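Local coordinates for 3-dehydroquinate dehydratase (Clostridium difficile, PDB 4H3D), which catalyses the cis-dehydration of 3-dehydroquinate to 3-dehydroshikimate, the third step of the chorismate pathway, through a covalent imine intermediate, at residues I34-E37 against A38-K42; E17-P20 against K21-V24. All coordinates share one frame; numbering follows the deposited sequence.

Contact 2 leads into, and contact 1 lies within, the first beta-alpha-beta unit of a TIM barrel. In contact 2, residues 17-20 lead out of the hairpin of strands 13-15 and 8-10 into strand 21-26, which lies in the parallel sheet between strands 48-52 and 227-229. Contact 1 follows on helix 31-41, the helix that connects strand 21-26 to strand 48-52. Their centres are about 20 Å apart, yet the two meet where Leu-41 CD2 of the helix packs 3.8 Å from Val-24 CG1 of the strand. Strand and helix are thus joined by side chains as well as by the chain, in a barrel whose strand 48-52 carries the substrate-binding residues Glu-50, Trp-51 and Arg-52.

Contact 1. Residues I34-E37 against A38-K42; sequences IIKE and AKELK
Backbone hydrogen bonds join Ile-34 to Ala-38 and Ile-35 to Lys-39, one turn apart in the alpha-helix 31-41. Ala-38 N donates to Ile-34 O at 2.8 Å and Lys-39 N to Ile-35 O at 2.9 Å. Toward the C-terminal end the ladder weakens: Glu-40 N donates weakly to Lys-36 O at 3.3 Å, and Glu-37 O takes two weak bonds, from Glu-40 N and from Leu-41 N.

Side-chain contact follows the same spacing. Ile-35 CG2, anti to its own backbone nitrogen, meets Lys-39 CD at 3.8 Å, the two side chains crossing at a slant. A methylene-to-carbonyl contact adds to this apolar one: the methylenes of Lys-39 lie against Ile-35 O, CG nearest at 3.4 Å.

Among the charged groups, Lys-36 and Glu-40 run side by side in the same direction. Methylene meets carboxylate, Lys-36 CE to Glu-40 OE1 at 3.8 Å, while Lys-36 NZ stays 5.0 Å from Glu-40 OE1; any attraction is therefore probably loose. Glu-37 instead sends OE1 to the backbone N of Ile-27, just past strand 21-26.

The buried side of the helix packs on the outer side of strands 21-26 and 48-52 through Leu-41 and Ile-34, and Ala-38 meets Leu-72 of the adjacent helix 62-76.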
loop_
_atom_site.group_PDB
_atom_site.type_symbol
_atom_site.label_atom_id
_atom_site.label_comp_id
_atom_site.label_asym_id
_atom_site.label_seq_id
_atom_site.Cartn_x
_atom_site.Cartn_y
_atom_site.Cartn_z
ATOM N N ILE B 34 7.061 -25.125 18.240
ATOM C CA ILE B 34 6.564 -23.850 18.786
ATOM C C ILE B 34 7.715 -23.038 19.396
ATOM O O ILE B 34 7.875 -21.845 19.110
ATOM C CB ILE B 34 5.454 -24.122 19.829
ATOM C CG1 ILE B 34 4.197 -24.621 19.106
ATOM C CG2 ILE B 34 5.116 -22.869 20.643
ATOM C CD1 ILE B 34 3.144 -25.188 20.011
ATOM N N ILE B 35 8.531 -23.695 20.211
ATOM C CA ILE B 35 9.665 -23.027 20.842
ATOM C C ILE B 35 10.692 -22.614 19.794
ATOM O O ILE B 35 11.265 -21.530 19.880
ATOM C CB ILE B 35 10.322 -23.922 21.933
ATOM C CG1 ILE B 35 9.314 -24.199 23.060
ATOM C CG2 ILE B 35 11.584 -23.264 22.487
ATOM C CD1 ILE B 35 8.647 -22.943 23.629
ATOM N N LYS B 36 10.909 -23.473 18.798
ATOM C CA LYS B 36 11.837 -23.171 17.709
ATOM C C LYS B 36 11.353 -21.906 16.986
ATOM O O LYS B 36 12.146 -20.997 16.707
ATOM C CB LYS B 36 11.935 -24.360 16.744
ATOM C CG LYS B 36 13.128 -24.335 15.791
ATOM C CD LYS B 36 12.990 -23.284 14.695
ATOM C CE LYS B 36 14.179 -23.301 13.733
ATOM N NZ LYS B 36 14.344 -24.634 13.071
ATOM N N GLU B 37 10.054 -21.842 16.700
ATOM C CA GLU B 37 9.476 -20.649 16.068
ATOM C C GLU B 37 9.651 -19.425 16.967
ATOM O O GLU B 37 10.007 -18.357 16.496
ATOM C CB GLU B 37 7.981 -20.843 15.766
ATOM C CG GLU B 37 7.652 -21.706 14.568
ATOM C CD GLU B 37 6.147 -21.976 14.480
ATOM O OE1 GLU B 37 5.441 -21.309 13.670
ATOM O OE2 GLU B 37 5.663 -22.812 15.275
ATOM N N ALA B 38 9.393 -19.594 18.264
ATOM C CA ALA B 38 9.518 -18.502 19.234
ATOM C C ALA B 38 10.939 -17.925 19.281
ATOM O O ALA B 38 11.124 -16.702 19.363
ATOM C CB ALA B 38 9.087 -18.976 20.621
ATOM N N LYS B 39 11.939 -18.796 19.213
ATOM C CA LYS B 39 13.343 -18.353 19.234
ATOM C C LYS B 39 13.713 -17.552 17.980
ATOM O O LYS B 39 14.569 -16.679 18.036
ATOM C CB LYS B 39 14.279 -19.541 19.483
ATOM C CG LYS B 39 14.133 -20.062 20.923
ATOM C CD LYS B 39 14.678 -21.464 21.144
ATOM C CE LYS B 39 16.180 -21.531 21.083
ATOM N NZ LYS B 39 16.640 -22.913 21.402
ATOM N N GLU B 40 13.042 -17.823 16.864
ATOM C CA GLU B 40 13.251 -17.047 15.642
ATOM C C GLU B 40 12.596 -15.650 15.739
ATOM O O GLU B 40 12.945 -14.738 14.981
ATOM C CB GLU B 40 12.675 -17.785 14.428
ATOM C CG GLU B 40 13.371 -19.095 14.087
ATOM C CD GLU B 40 14.795 -18.897 13.596
ATOM O OE1 GLU B 40 15.612 -19.828 13.763
ATOM O OE2 GLU B 40 15.099 -17.813 13.054
ATOM N N LEU B 41 11.647 -15.479 16.661
ATOM C CA LEU B 41 10.919 -14.209 16.781
ATOM C C LEU B 41 11.297 -13.351 17.992
ATOM O O LEU B 41 10.946 -12.173 18.040
ATOM C CB LEU B 41 9.412 -14.485 16.871
ATOM C CG LEU B 41 8.724 -15.259 15.748
ATOM C CD1 LEU B 41 7.248 -15.522 16.113
ATOM C CD2 LEU B 41 8.835 -14.523 14.427
ATOM N N LYS B 42 12.011 -13.917 18.956
ATOM C CA LYS B 42 12.244 -13.211 20.222
ATOM C C LYS B 42 13.029 -11.894 20.140
ATOM O O LYS B 42 12.843 -11.020 20.997
ATOM C CB LYS B 42 12.885 -14.129 21.274
ATOM C CG LYS B 42 14.395 -14.206 21.236
ATOM C CD LYS B 42 14.944 -14.906 22.482
ATOM C CE LYS B 42 14.960 -16.407 22.340
ATOM N NZ LYS B 42 16.069 -16.819 21.441
#

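Contact 2. Residues E17-P20 against K21-V24; sequences EGRP and KICV
The guanidinium of Arg-19 meets Ile-22 obliquely, with NH2 3.6 Å from Ile-22 CG1 and close to CD1 as well, where the chain enters the first strand of the TIM barrel. Along one edge of this flat group NE and NH2 grip a single acceptor, Pro-20 O, side-on: NE donates at 3.1 Å, and NH2 more loosely at 3.3 Å. Pro-20 O lies close to the guanidinium plane, 14° out of it as measured for the NE bond. NH1 turns to Asn-247 OD1 and Asn-251 OD1 of helix 243-256, so hydrogen bonds from all three nitrogens restrain the rotation of the group, while Asp-47 OD2 forms a long, weak ion pair with NH2 and also accepts from Ile-22 N.

Pro-20 separates the loop from strand 21-26, and Lys-21 reaches back across it. CG of Lys-21 stands anti to the carbonyl carbon (chi1 -50°), and further bends at chi2 and chi4 fold the chain back toward the loop. This lets Lys-21 NZ donate hydrogen bonds to two carbonyl oxygens that precede it in sequence, tying the loop carbonyls of Glu-17 and Arg-19 to the start of strand 21-26; Thr-14 O, in strand 13-15, takes a weak hydrogen bond from the same nitrogen.

Ile-22 also packs on Leu-250, which Arg-19 touches too, so arginine and isoleucine together seat the strand entrance against helix 243-256. Lys-21 NZ sits nearly in line with the C=O bonds of both its loop acceptors, the hydrogen bond to Arg-19 O measuring 2.9 Å and that to Glu-17 O, as modelled, an unusually short 2.5 Å.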
loop_
_atom_site.group_PDB
_atom_site.type_symbol
_atom_site.label_atom_id
_atom_site.label_comp_id
_atom_site.label_asym_id
_atom_site.label_seq_id
_atom_site.Cartn_x
_atom_site.Cartn_y
_atom_site.Cartn_z
ATOM N N GLU B 17 -1.723 3.826 18.898
ATOM C CA GLU B 17 -0.888 5.023 18.838
ATOM C C GLU B 17 0.203 4.826 17.792
ATOM O O GLU B 17 0.759 3.732 17.663
ATOM C CB GLU B 17 -0.261 5.296 20.224
ATOM C CG GLU B 17 0.422 6.647 20.366
ATOM C CD GLU B 17 0.971 6.902 21.779
ATOM O OE1 GLU B 17 0.900 5.990 22.636
ATOM O OE2 GLU B 17 1.479 8.020 22.027
ATOM N N GLY B 18 0.490 5.884 17.036
ATOM C CA GLY B 18 1.547 5.872 16.034
ATOM C C GLY B 18 1.434 4.844 14.911
ATOM O O GLY B 18 0.369 4.627 14.323
ATOM N N ARG B 19 2.560 4.212 14.622
ATOM C CA ARG B 19 2.664 3.254 13.563
ATOM C C ARG B 19 1.884 1.998 13.978
ATOM O O ARG B 19 1.875 1.659 15.153
ATOM C CB ARG B 19 4.133 2.906 13.367
ATOM C CG ARG B 19 4.481 2.387 11.988
ATOM C CD ARG B 19 5.730 1.538 12.038
ATOM N NE ARG B 19 5.421 0.285 12.714
ATOM C CZ ARG B 19 6.240 -0.750 12.810
ATOM N NH1 ARG B 19 7.453 -0.704 12.273
ATOM N NH2 ARG B 19 5.835 -1.843 13.452
ATOM N N PRO B 20 1.208 1.326 13.025
ATOM C CA PRO B 20 0.530 0.091 13.381
ATOM C C PRO B 20 1.508 -0.915 13.942
ATOM O O PRO B 20 2.673 -0.932 13.542
ATOM C CB PRO B 20 0.004 -0.419 12.041
ATOM C CG PRO B 20 -0.171 0.804 11.229
ATOM C CD PRO B 20 0.859 1.770 11.669
ATOM N N LYS B 21 1.031 -1.761 14.840
ATOM C CA LYS B 21 1.874 -2.776 15.448
ATOM C C LYS B 21 1.830 -4.037 14.604
ATOM O O LYS B 21 0.794 -4.369 14.013
ATOM C CB LYS B 21 1.419 -3.054 16.882
ATOM C CG LYS B 21 1.251 -1.768 17.740
ATOM C CD LYS B 21 2.524 -0.941 17.810
ATOM C CE LYS B 21 2.323 0.328 18.644
ATOM N NZ LYS B 21 1.420 1.315 17.946
ATOM N N ILE B 22 2.953 -4.732 14.541
ATOM C CA ILE B 22 3.051 -5.956 13.759
ATOM C C ILE B 22 2.962 -7.172 14.651
ATOM O O ILE B 22 3.719 -7.295 15.647
ATOM C CB ILE B 22 4.390 -6.042 13.001
ATOM C CG1 ILE B 22 4.521 -4.884 12.024
ATOM C CG2 ILE B 22 4.485 -7.379 12.237
ATOM C CD1 ILE B 22 5.855 -4.847 11.293
ATOM N N CYS B 23 2.064 -8.079 14.280
ATOM C CA CYS B 23 1.851 -9.332 14.986
ATOM C C CYS B 23 2.248 -10.485 14.077
ATOM O O CYS B 23 1.901 -10.495 12.882
ATOM C CB CYS B 23 0.373 -9.484 15.356
ATOM S SG CYS B 23 -0.012 -10.928 16.303
ATOM N N VAL B 24 2.975 -11.450 14.628
ATOM C CA VAL B 24 3.408 -12.617 13.878
ATOM C C VAL B 24 2.943 -13.879 14.597
ATOM O O VAL B 24 3.165 -14.015 15.799
ATOM C CB VAL B 24 4.939 -12.652 13.764
ATOM C CG1 VAL B 24 5.374 -13.819 12.904
ATOM C CG2 VAL B 24 5.464 -11.327 13.200
#